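Local structure of diaminopropionate ammonia-lyase (Escherichia coli, 4D9I) at the interface of chains A and B. The protein catalyses the pyridoxal-phosphate-dependent alpha,beta-elimination of both L- and D-2,3-diaminopropionate to pyruvate and ammonia, working as a homodimer. Sequence-based numbering; all coordinates share one arbitrary frame. Chains: chain A/B, Diaminopropionate ammonia-lyase.

Contact 1: the interface of chains A and B. Residues chain A 53, 323, 326-328, 352; chain B 386, 389-390.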
loop_
_atom_site.group_PDB
_atom_site.type_symbol
_atom_site.label_atom_id
_atom_site.label_comp_id
_atom_site.label_asym_id
_atom_site.label_seq_id
_atom_site.Cartn_x
_atom_site.Cartn_y
_atom_site.Cartn_z
ATOM N N LEU A 53 10.908 -2.845 -8.423
ATOM C CA LEU A 53 10.733 -1.433 -8.789
ATOM C C LEU A 53 11.838 -0.971 -9.746
ATOM O O LEU A 53 11.576 -0.237 -10.709
ATOM C CB LEU A 53 10.657 -0.524 -7.559
ATOM C CG LEU A 53 9.892 0.796 -7.756
ATOM C CD1 LEU A 53 8.415 0.557 -8.057
ATOM C CD2 LEU A 53 10.061 1.730 -6.557
ATOM N N VAL A 323 4.110 4.317 -3.149
ATOM C CA VAL A 323 4.944 3.346 -3.838
ATOM C C VAL A 323 5.719 2.500 -2.809
ATOM O O VAL A 323 5.800 1.278 -2.936
ATOM C CB VAL A 323 5.893 4.038 -4.856
ATOM C CG1 VAL A 323 6.962 3.070 -5.339
ATOM C CG2 VAL A 323 5.113 4.629 -6.036
ATOM N N ASN A 326 3.139 0.099 -0.759
ATOM C CA ASN A 326 2.537 -1.018 -1.483
ATOM C C ASN A 326 3.468 -1.330 -2.641
ATOM O O ASN A 326 3.250 -0.833 -3.741
ATOM C CB ASN A 326 1.152 -0.636 -2.019
ATOM C CG ASN A 326 0.422 -1.809 -2.658
ATOM O OD1 ASN A 326 1.016 -2.820 -2.993
ATOM N ND2 ASN A 326 -0.882 -1.664 -2.827
ATOM N N PRO A 327 4.513 -2.139 -2.382
ATOM C CA PRO A 327 5.588 -2.302 -3.350
ATOM C C PRO A 327 5.182 -3.101 -4.608
ATOM O O PRO A 327 4.156 -3.807 -4.638
ATOM C CB PRO A 327 6.666 -3.028 -2.545
ATOM C CG PRO A 327 5.891 -3.812 -1.541
ATOM C CD PRO A 327 4.782 -2.885 -1.137
ATOM N N TYR A 328 6.002 -2.956 -5.637
ATOM C CA TYR A 328 5.810 -3.608 -6.905
ATOM C C TYR A 328 6.355 -5.022 -6.805
ATOM O O TYR A 328 7.358 -5.256 -6.119
ATOM C CB TYR A 328 6.557 -2.841 -8.016
ATOM C CG TYR A 328 6.024 -3.136 -9.402
ATOM C CD1 TYR A 328 4.739 -2.727 -9.778
ATOM C CD2 TYR A 328 6.802 -3.813 -10.340
ATOM C CE1 TYR A 328 4.239 -3.001 -11.047
ATOM C CE2 TYR A 328 6.318 -4.077 -11.614
ATOM C CZ TYR A 328 5.041 -3.670 -11.954
ATOM O OH TYR A 328 4.577 -3.934 -13.209
ATOM N N TYR A 352 6.775 8.147 -14.571
ATOM C CA TYR A 352 5.440 8.352 -15.174
ATOM C C TYR A 352 5.268 9.655 -15.971
ATOM O O TYR A 352 4.228 9.880 -16.605
ATOM C CB TYR A 352 4.362 8.285 -14.098
ATOM C CG TYR A 352 4.138 6.896 -13.555
ATOM C CD1 TYR A 352 3.487 5.929 -14.334
ATOM C CD2 TYR A 352 4.578 6.537 -12.283
ATOM C CE1 TYR A 352 3.269 4.649 -13.850
ATOM C CE2 TYR A 352 4.364 5.253 -11.783
ATOM C CZ TYR A 352 3.712 4.314 -12.585
ATOM O OH TYR A 352 3.505 3.036 -12.127
ATOM N N ARG B 386 -2.283 0.030 -10.107
ATOM C CA ARG B 386 -1.222 0.941 -9.674
ATOM C C ARG B 386 -1.670 2.406 -9.725
ATOM O O ARG B 386 -1.279 3.215 -8.862
ATOM C CB ARG B 386 0.068 0.703 -10.469
ATOM C CG ARG B 386 0.732 -0.642 -10.169
ATOM C CD ARG B 386 0.929 -0.866 -8.673
ATOM N NE ARG B 386 1.274 -2.256 -8.373
ATOM C CZ ARG B 386 1.740 -2.681 -7.199
ATOM N NH1 ARG B 386 1.928 -1.822 -6.195
ATOM N NH2 ARG B 386 2.006 -3.975 -7.026
ATOM N N VAL B 389 -3.538 2.585 -6.290
ATOM C CA VAL B 389 -2.784 2.444 -5.018
ATOM C C VAL B 389 -1.594 3.398 -4.945
ATOM O O VAL B 389 -1.217 3.853 -3.848
ATOM C CB VAL B 389 -2.394 0.979 -4.677
ATOM C CG1 VAL B 389 -3.639 0.088 -4.659
ATOM C CG2 VAL B 389 -1.347 0.413 -5.629
ATOM N N TRP B 390 -1.021 3.713 -6.106
ATOM C CA TRP B 390 0.111 4.662 -6.187
ATOM C C TRP B 390 -0.271 6.070 -6.566
ATOM O O TRP B 390 0.169 7.032 -5.932
ATOM C CB TRP B 390 1.155 4.167 -7.180
ATOM C CG TRP B 390 1.935 2.933 -6.774
ATOM C CD1 TRP B 390 1.909 2.257 -5.556
ATOM C CD2 TRP B 390 2.932 2.211 -7.588
ATOM N NE1 TRP B 390 2.776 1.196 -5.572
ATOM C CE2 TRP B 390 3.434 1.119 -6.750
ATOM C CE3 TRP B 390 3.443 2.359 -8.879
ATOM C CZ2 TRP B 390 4.397 0.220 -7.211
ATOM C CZ3 TRP B 390 4.409 1.445 -9.327
ATOM C CH2 TRP B 390 4.869 0.404 -8.512
#
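B:Trp390 pushes its indole into chain A, where A:Val323, A:Tyr328, A:Leu53 and A:Tyr352 receive it. Its ring nitrogen NE1 gives a nearly straight hydrogen bond (167° at H) to the backbone oxygen O of A:Asn326 at 2.8 Å, with that oxygen in the indole plane. This is the tight part of the contact. Methyl CG2 of A:Val323 lies over one face, 3.7 Å from the centroid of the five-membered ring, while CD of B:Arg386, in the indole's own chain, covers the other. Small, apolar valine suits this helix face: CG2, anti to the carbonyl carbon, is set over the ring. At the far rim, CH2 of B:Trp390 meets CD1 of A:Tyr328 at 3.4 Å, and CD1 of A:Leu53 approaches the same carbon. The phenol oxygen OH of A:Tyr352 reaches the indole edge in its plane. A phenylalanine in place of B:Trp390 would probably leave the carbonyl of A:Asn326 without its indole donor and open a gap beside A:Tyr328 and A:Leu53.

The guanidinium side is looser and more polar. B:Arg386, its chain bent at chi2 (-52°), brings NH2 to O of A:Pro327 at 3.2 Å, and its other bonds here are weak. B:Val389 brushes the amide of A:Asn326, its CG2 3.5 Å from ND2. In the fold, B:Trp390 just follows helix 382-389 of chain B and packs against helix 315-325 of chain A and the loop after it.

Contact 2: the interface of chains A and B. Residues chain A 325-326, 333, 335; chain B 325-326, 333.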
loop_
_atom_site.group_PDB
_atom_site.type_symbol
_atom_site.label_atom_id
_atom_site.label_comp_id
_atom_site.label_asym_id
_atom_site.label_seq_id
_atom_site.Cartn_x
_atom_site.Cartn_y
_atom_site.Cartn_z
ATOM N N GLY A 325 4.860 1.981 0.379
ATOM C CA GLY A 325 3.887 1.286 1.231
ATOM C C GLY A 325 3.177 0.114 0.564
ATOM O O GLY A 325 2.650 -0.762 1.238
ATOM N N ASN A 326 3.139 0.099 -0.759
ATOM C CA ASN A 326 2.537 -1.018 -1.483
ATOM C C ASN A 326 3.468 -1.330 -2.641
ATOM O O ASN A 326 3.250 -0.833 -3.741
ATOM C CB ASN A 326 1.152 -0.636 -2.019
ATOM C CG ASN A 326 0.422 -1.809 -2.658
ATOM O OD1 ASN A 326 1.016 -2.820 -2.993
ATOM N ND2 ASN A 326 -0.882 -1.664 -2.827
ATOM N N ARG A 333 8.098 -4.265 1.627
ATOM C CA ARG A 333 7.278 -3.099 1.922
ATOM C C ARG A 333 7.976 -2.205 2.943
ATOM O O ARG A 333 8.558 -2.699 3.896
ATOM C CB ARG A 333 5.937 -3.584 2.482
ATOM C CG ARG A 333 4.994 -2.500 2.976
ATOM C CD ARG A 333 3.576 -3.074 3.029
ATOM N NE ARG A 333 2.711 -2.282 3.892
ATOM C CZ ARG A 333 2.377 -2.639 5.132
ATOM N NH1 ARG A 333 2.820 -3.800 5.645
ATOM N NH2 ARG A 333 1.581 -1.860 5.850
ATOM N N ILE A 335 7.412 1.426 5.290
ATOM C CA ILE A 335 6.516 2.461 5.771
ATOM C C ILE A 335 7.328 3.735 5.805
ATOM O O ILE A 335 8.310 3.836 6.562
ATOM C CB ILE A 335 5.971 2.165 7.183
ATOM C CG1 ILE A 335 5.369 0.742 7.261
ATOM C CG2 ILE A 335 4.994 3.251 7.611
ATOM C CD1 ILE A 335 4.324 0.433 6.172
ATOM N N GLY B 325 -3.959 -3.346 0.217
ATOM C CA GLY B 325 -2.626 -3.360 -0.364
ATOM C C GLY B 325 -1.564 -2.710 0.517
ATOM O O GLY B 325 -0.364 -2.906 0.287
ATOM N N ASN B 326 -1.986 -1.917 1.503
ATOM C CA ASN B 326 -1.040 -1.325 2.441
ATOM C C ASN B 326 -1.656 -1.428 3.820
ATOM O O ASN B 326 -2.265 -0.485 4.314
ATOM C CB ASN B 326 -0.677 0.127 2.055
ATOM C CG ASN B 326 0.340 0.759 3.000
ATOM O OD1 ASN B 326 0.692 0.193 4.052
ATOM N ND2 ASN B 326 0.772 1.975 2.664
ATOM N N ARG B 333 -0.578 -8.242 3.927
ATOM C CA ARG B 333 -0.929 -7.421 2.772
ATOM C C ARG B 333 -1.631 -8.283 1.714
ATOM O O ARG B 333 -1.252 -9.426 1.538
ATOM C CB ARG B 333 0.366 -6.862 2.176
ATOM C CG ARG B 333 0.215 -6.141 0.846
ATOM C CD ARG B 333 1.406 -5.218 0.639
ATOM N NE ARG B 333 1.572 -4.850 -0.765
ATOM C CZ ARG B 333 2.461 -5.433 -1.564
ATOM N NH1 ARG B 333 3.286 -6.353 -1.065
ATOM N NH2 ARG B 333 2.600 -5.059 -2.824
#
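In each chain the C-terminal end of helix 315-325 and the loop that follows it meet the same elements of the partner, so A:Asn326 faces B:Arg333 and B:Asn326 faces A:Arg333 about the two-fold axis. Each arginine grips one amide oxygen side-on with two nitrogens. NH2 of B:Arg333 reaches OD1 of A:Asn326 at 2.7 Å, and NE of B:Arg333 reaches that same OD1 at 3.1 Å. The oxygen lies in the guanidinium plane, but the amide stands almost upright to it, the planes 81° apart; NE comes from above the carbonyl plane, while NH2 is only slightly tilted from it. In the twin, NH2 of A:Arg333 holds OD1 of B:Asn326 at 2.9 Å.

Arginine suits the place because its chain, extended from CG to NE, spans the interface and still turns NE and NH2 to one oxygen, on which both N-H groups converge. Asparagine suits it as a short, neutral acceptor: with CG anti to the backbone N (chi1 -179° in B:Asn326), the amide is carried toward the partner. The two guanidinium groups are nearly parallel, 17° apart, and their chains run past each other in opposite directions; NE of A:Arg333 and NE of B:Arg333 stay 5.4 Å apart, and the amide oxygens probably temper their like charges. A:Gly325 has no side chain to fend off the opposing amide: O of A:Gly325 lies 3.3 Å from CG of B:Asn326.

Contact 3: the interface of chains A and B. Residues chain A 333, 335, 386, 390; chain B 326-327, 329.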
loop_
_atom_site.group_PDB
_atom_site.type_symbol
_atom_site.label_atom_id
_atom_site.label_comp_id
_atom_site.label_asym_id
_atom_site.label_seq_id
_atom_site.Cartn_x
_atom_site.Cartn_y
_atom_site.Cartn_z
ATOM N N ARG A 333 8.098 -4.265 1.627
ATOM C CA ARG A 333 7.278 -3.099 1.922
ATOM C C ARG A 333 7.976 -2.205 2.943
ATOM O O ARG A 333 8.558 -2.699 3.896
ATOM C CB ARG A 333 5.937 -3.584 2.482
ATOM C CG ARG A 333 4.994 -2.500 2.976
ATOM C CD ARG A 333 3.576 -3.074 3.029
ATOM N NE ARG A 333 2.711 -2.282 3.892
ATOM C CZ ARG A 333 2.377 -2.639 5.132
ATOM N NH1 ARG A 333 2.820 -3.800 5.645
ATOM N NH2 ARG A 333 1.581 -1.860 5.850
ATOM N N ILE A 335 7.412 1.426 5.290
ATOM C CA ILE A 335 6.516 2.461 5.771
ATOM C C ILE A 335 7.328 3.735 5.805
ATOM O O ILE A 335 8.310 3.836 6.562
ATOM C CB ILE A 335 5.971 2.165 7.183
ATOM C CG1 ILE A 335 5.369 0.742 7.261
ATOM C CG2 ILE A 335 4.994 3.251 7.611
ATOM C CD1 ILE A 335 4.324 0.433 6.172
ATOM N N ARG A 386 -2.064 7.559 6.633
ATOM C CA ARG A 386 -3.194 6.783 6.106
ATOM C C ARG A 386 -4.097 7.605 5.150
ATOM O O ARG A 386 -4.673 7.067 4.188
ATOM C CB ARG A 386 -3.963 6.142 7.269
ATOM C CG ARG A 386 -3.131 5.131 8.080
ATOM C CD ARG A 386 -2.745 3.878 7.263
ATOM N NE ARG A 386 -1.698 3.089 7.933
ATOM C CZ ARG A 386 -1.194 1.950 7.467
ATOM N NH1 ARG A 386 -1.632 1.424 6.316
ATOM N NH2 ARG A 386 -0.263 1.322 8.160
ATOM N N TRP A 390 -4.262 5.507 1.996
ATOM C CA TRP A 390 -5.605 4.936 1.898
ATOM C C TRP A 390 -6.628 5.843 1.266
ATOM O O TRP A 390 -7.423 5.402 0.410
ATOM C CB TRP A 390 -6.113 4.563 3.270
ATOM C CG TRP A 390 -5.452 3.368 3.927
ATOM C CD1 TRP A 390 -4.521 2.487 3.385
ATOM C CD2 TRP A 390 -5.747 2.842 5.258
ATOM N NE1 TRP A 390 -4.202 1.498 4.285
ATOM C CE2 TRP A 390 -4.910 1.648 5.426
ATOM C CE3 TRP A 390 -6.582 3.233 6.298
ATOM C CZ2 TRP A 390 -4.920 0.905 6.602
ATOM C CZ3 TRP A 390 -6.591 2.475 7.466
ATOM C CH2 TRP A 390 -5.782 1.338 7.615
ATOM N N ASN B 326 -1.986 -1.917 1.503
ATOM C CA ASN B 326 -1.040 -1.325 2.441
ATOM C C ASN B 326 -1.656 -1.428 3.820
ATOM O O ASN B 326 -2.265 -0.485 4.314
ATOM C CB ASN B 326 -0.677 0.127 2.055
ATOM C CG ASN B 326 0.340 0.759 3.000
ATOM O OD1 ASN B 326 0.692 0.193 4.052
ATOM N ND2 ASN B 326 0.772 1.975 2.664
ATOM N N PRO B 327 -1.502 -2.607 4.436
ATOM C CA PRO B 327 -2.274 -2.943 5.616
ATOM C C PRO B 327 -1.917 -2.110 6.848
ATOM O O PRO B 327 -0.877 -1.419 6.907
ATOM C CB PRO B 327 -1.975 -4.438 5.838
ATOM C CG PRO B 327 -0.714 -4.703 5.085
ATOM C CD PRO B 327 -0.732 -3.758 3.910
ATOM N N GLY B 329 -1.109 -1.743 10.950
ATOM C CA GLY B 329 -0.411 -2.467 12.017
ATOM C C GLY B 329 0.491 -3.536 11.417
ATOM O O GLY B 329 1.286 -3.262 10.508
HETATM O O HOH W 1 1.709 -1.173 8.763
HETATM O O HOH W 2 1.365 -4.741 7.997
#
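From chain A come helix 382-391, bearing A:Arg386 and A:Trp390, and the loop holding A:Arg333; from chain B comes the loop after helix 315-325, with B:Asn326, B:Pro327 and B:Gly329. The backbone oxygen O of B:Asn326 accepts from NE1 of A:Trp390 at 2.8 Å, a fairly straight bond (164° at H) in the indole plane. NH1 of A:Arg386 reaches the same oxygen at 2.8 Å from above the carbonyl plane; bonds from that arginine's NH1 and NH2 to O of B:Pro327 are weak. Bent at chi2 (-66°), its chain lays CD over the indole of A:Trp390 while the guanidinium reaches the oxygens.

A:Arg333 turns a face to B:Pro327: ring carbon CD sits over the centre of the guanidinium, 3.5 Å from CZ, while CD1 of A:Ile335 covers the opposite face. Proline suits this post because its ring holds the CD methylene rigidly over the guanidinium. Water 1 bonds to NH2 of A:Arg333 and, at 2.8 Å, to O of B:Gly329; water 2 joins NH1 of A:Arg333 to that oxygen at 2.9 Å. B:Gly329 has a positive phi (57°), which glycine adopts easily. By fixing the loop of one subunit against the other, the site helps hold the homodimer together.

The contacts form one continuous strip across the two-fold interface. The C-alpha centres of contact 2 and contact 3 are about 5 Å apart, those of contact 1 and contact 2 about 9 Å, and those of contact 1 and contact 3 about 12 Å. Contact 2 shares A:Asn326 with contact 1, and A:Arg333, A:Ile335 and B:Asn326 with contact 3. The loop after helix 315-325 thus serves all three, its asparagine using backbone and side-chain oxygens for different partners. The centres lie about 21 to 26 Å from A:Asp120 of the active site, so their part is probably in dimer assembly rather than direct chemistry.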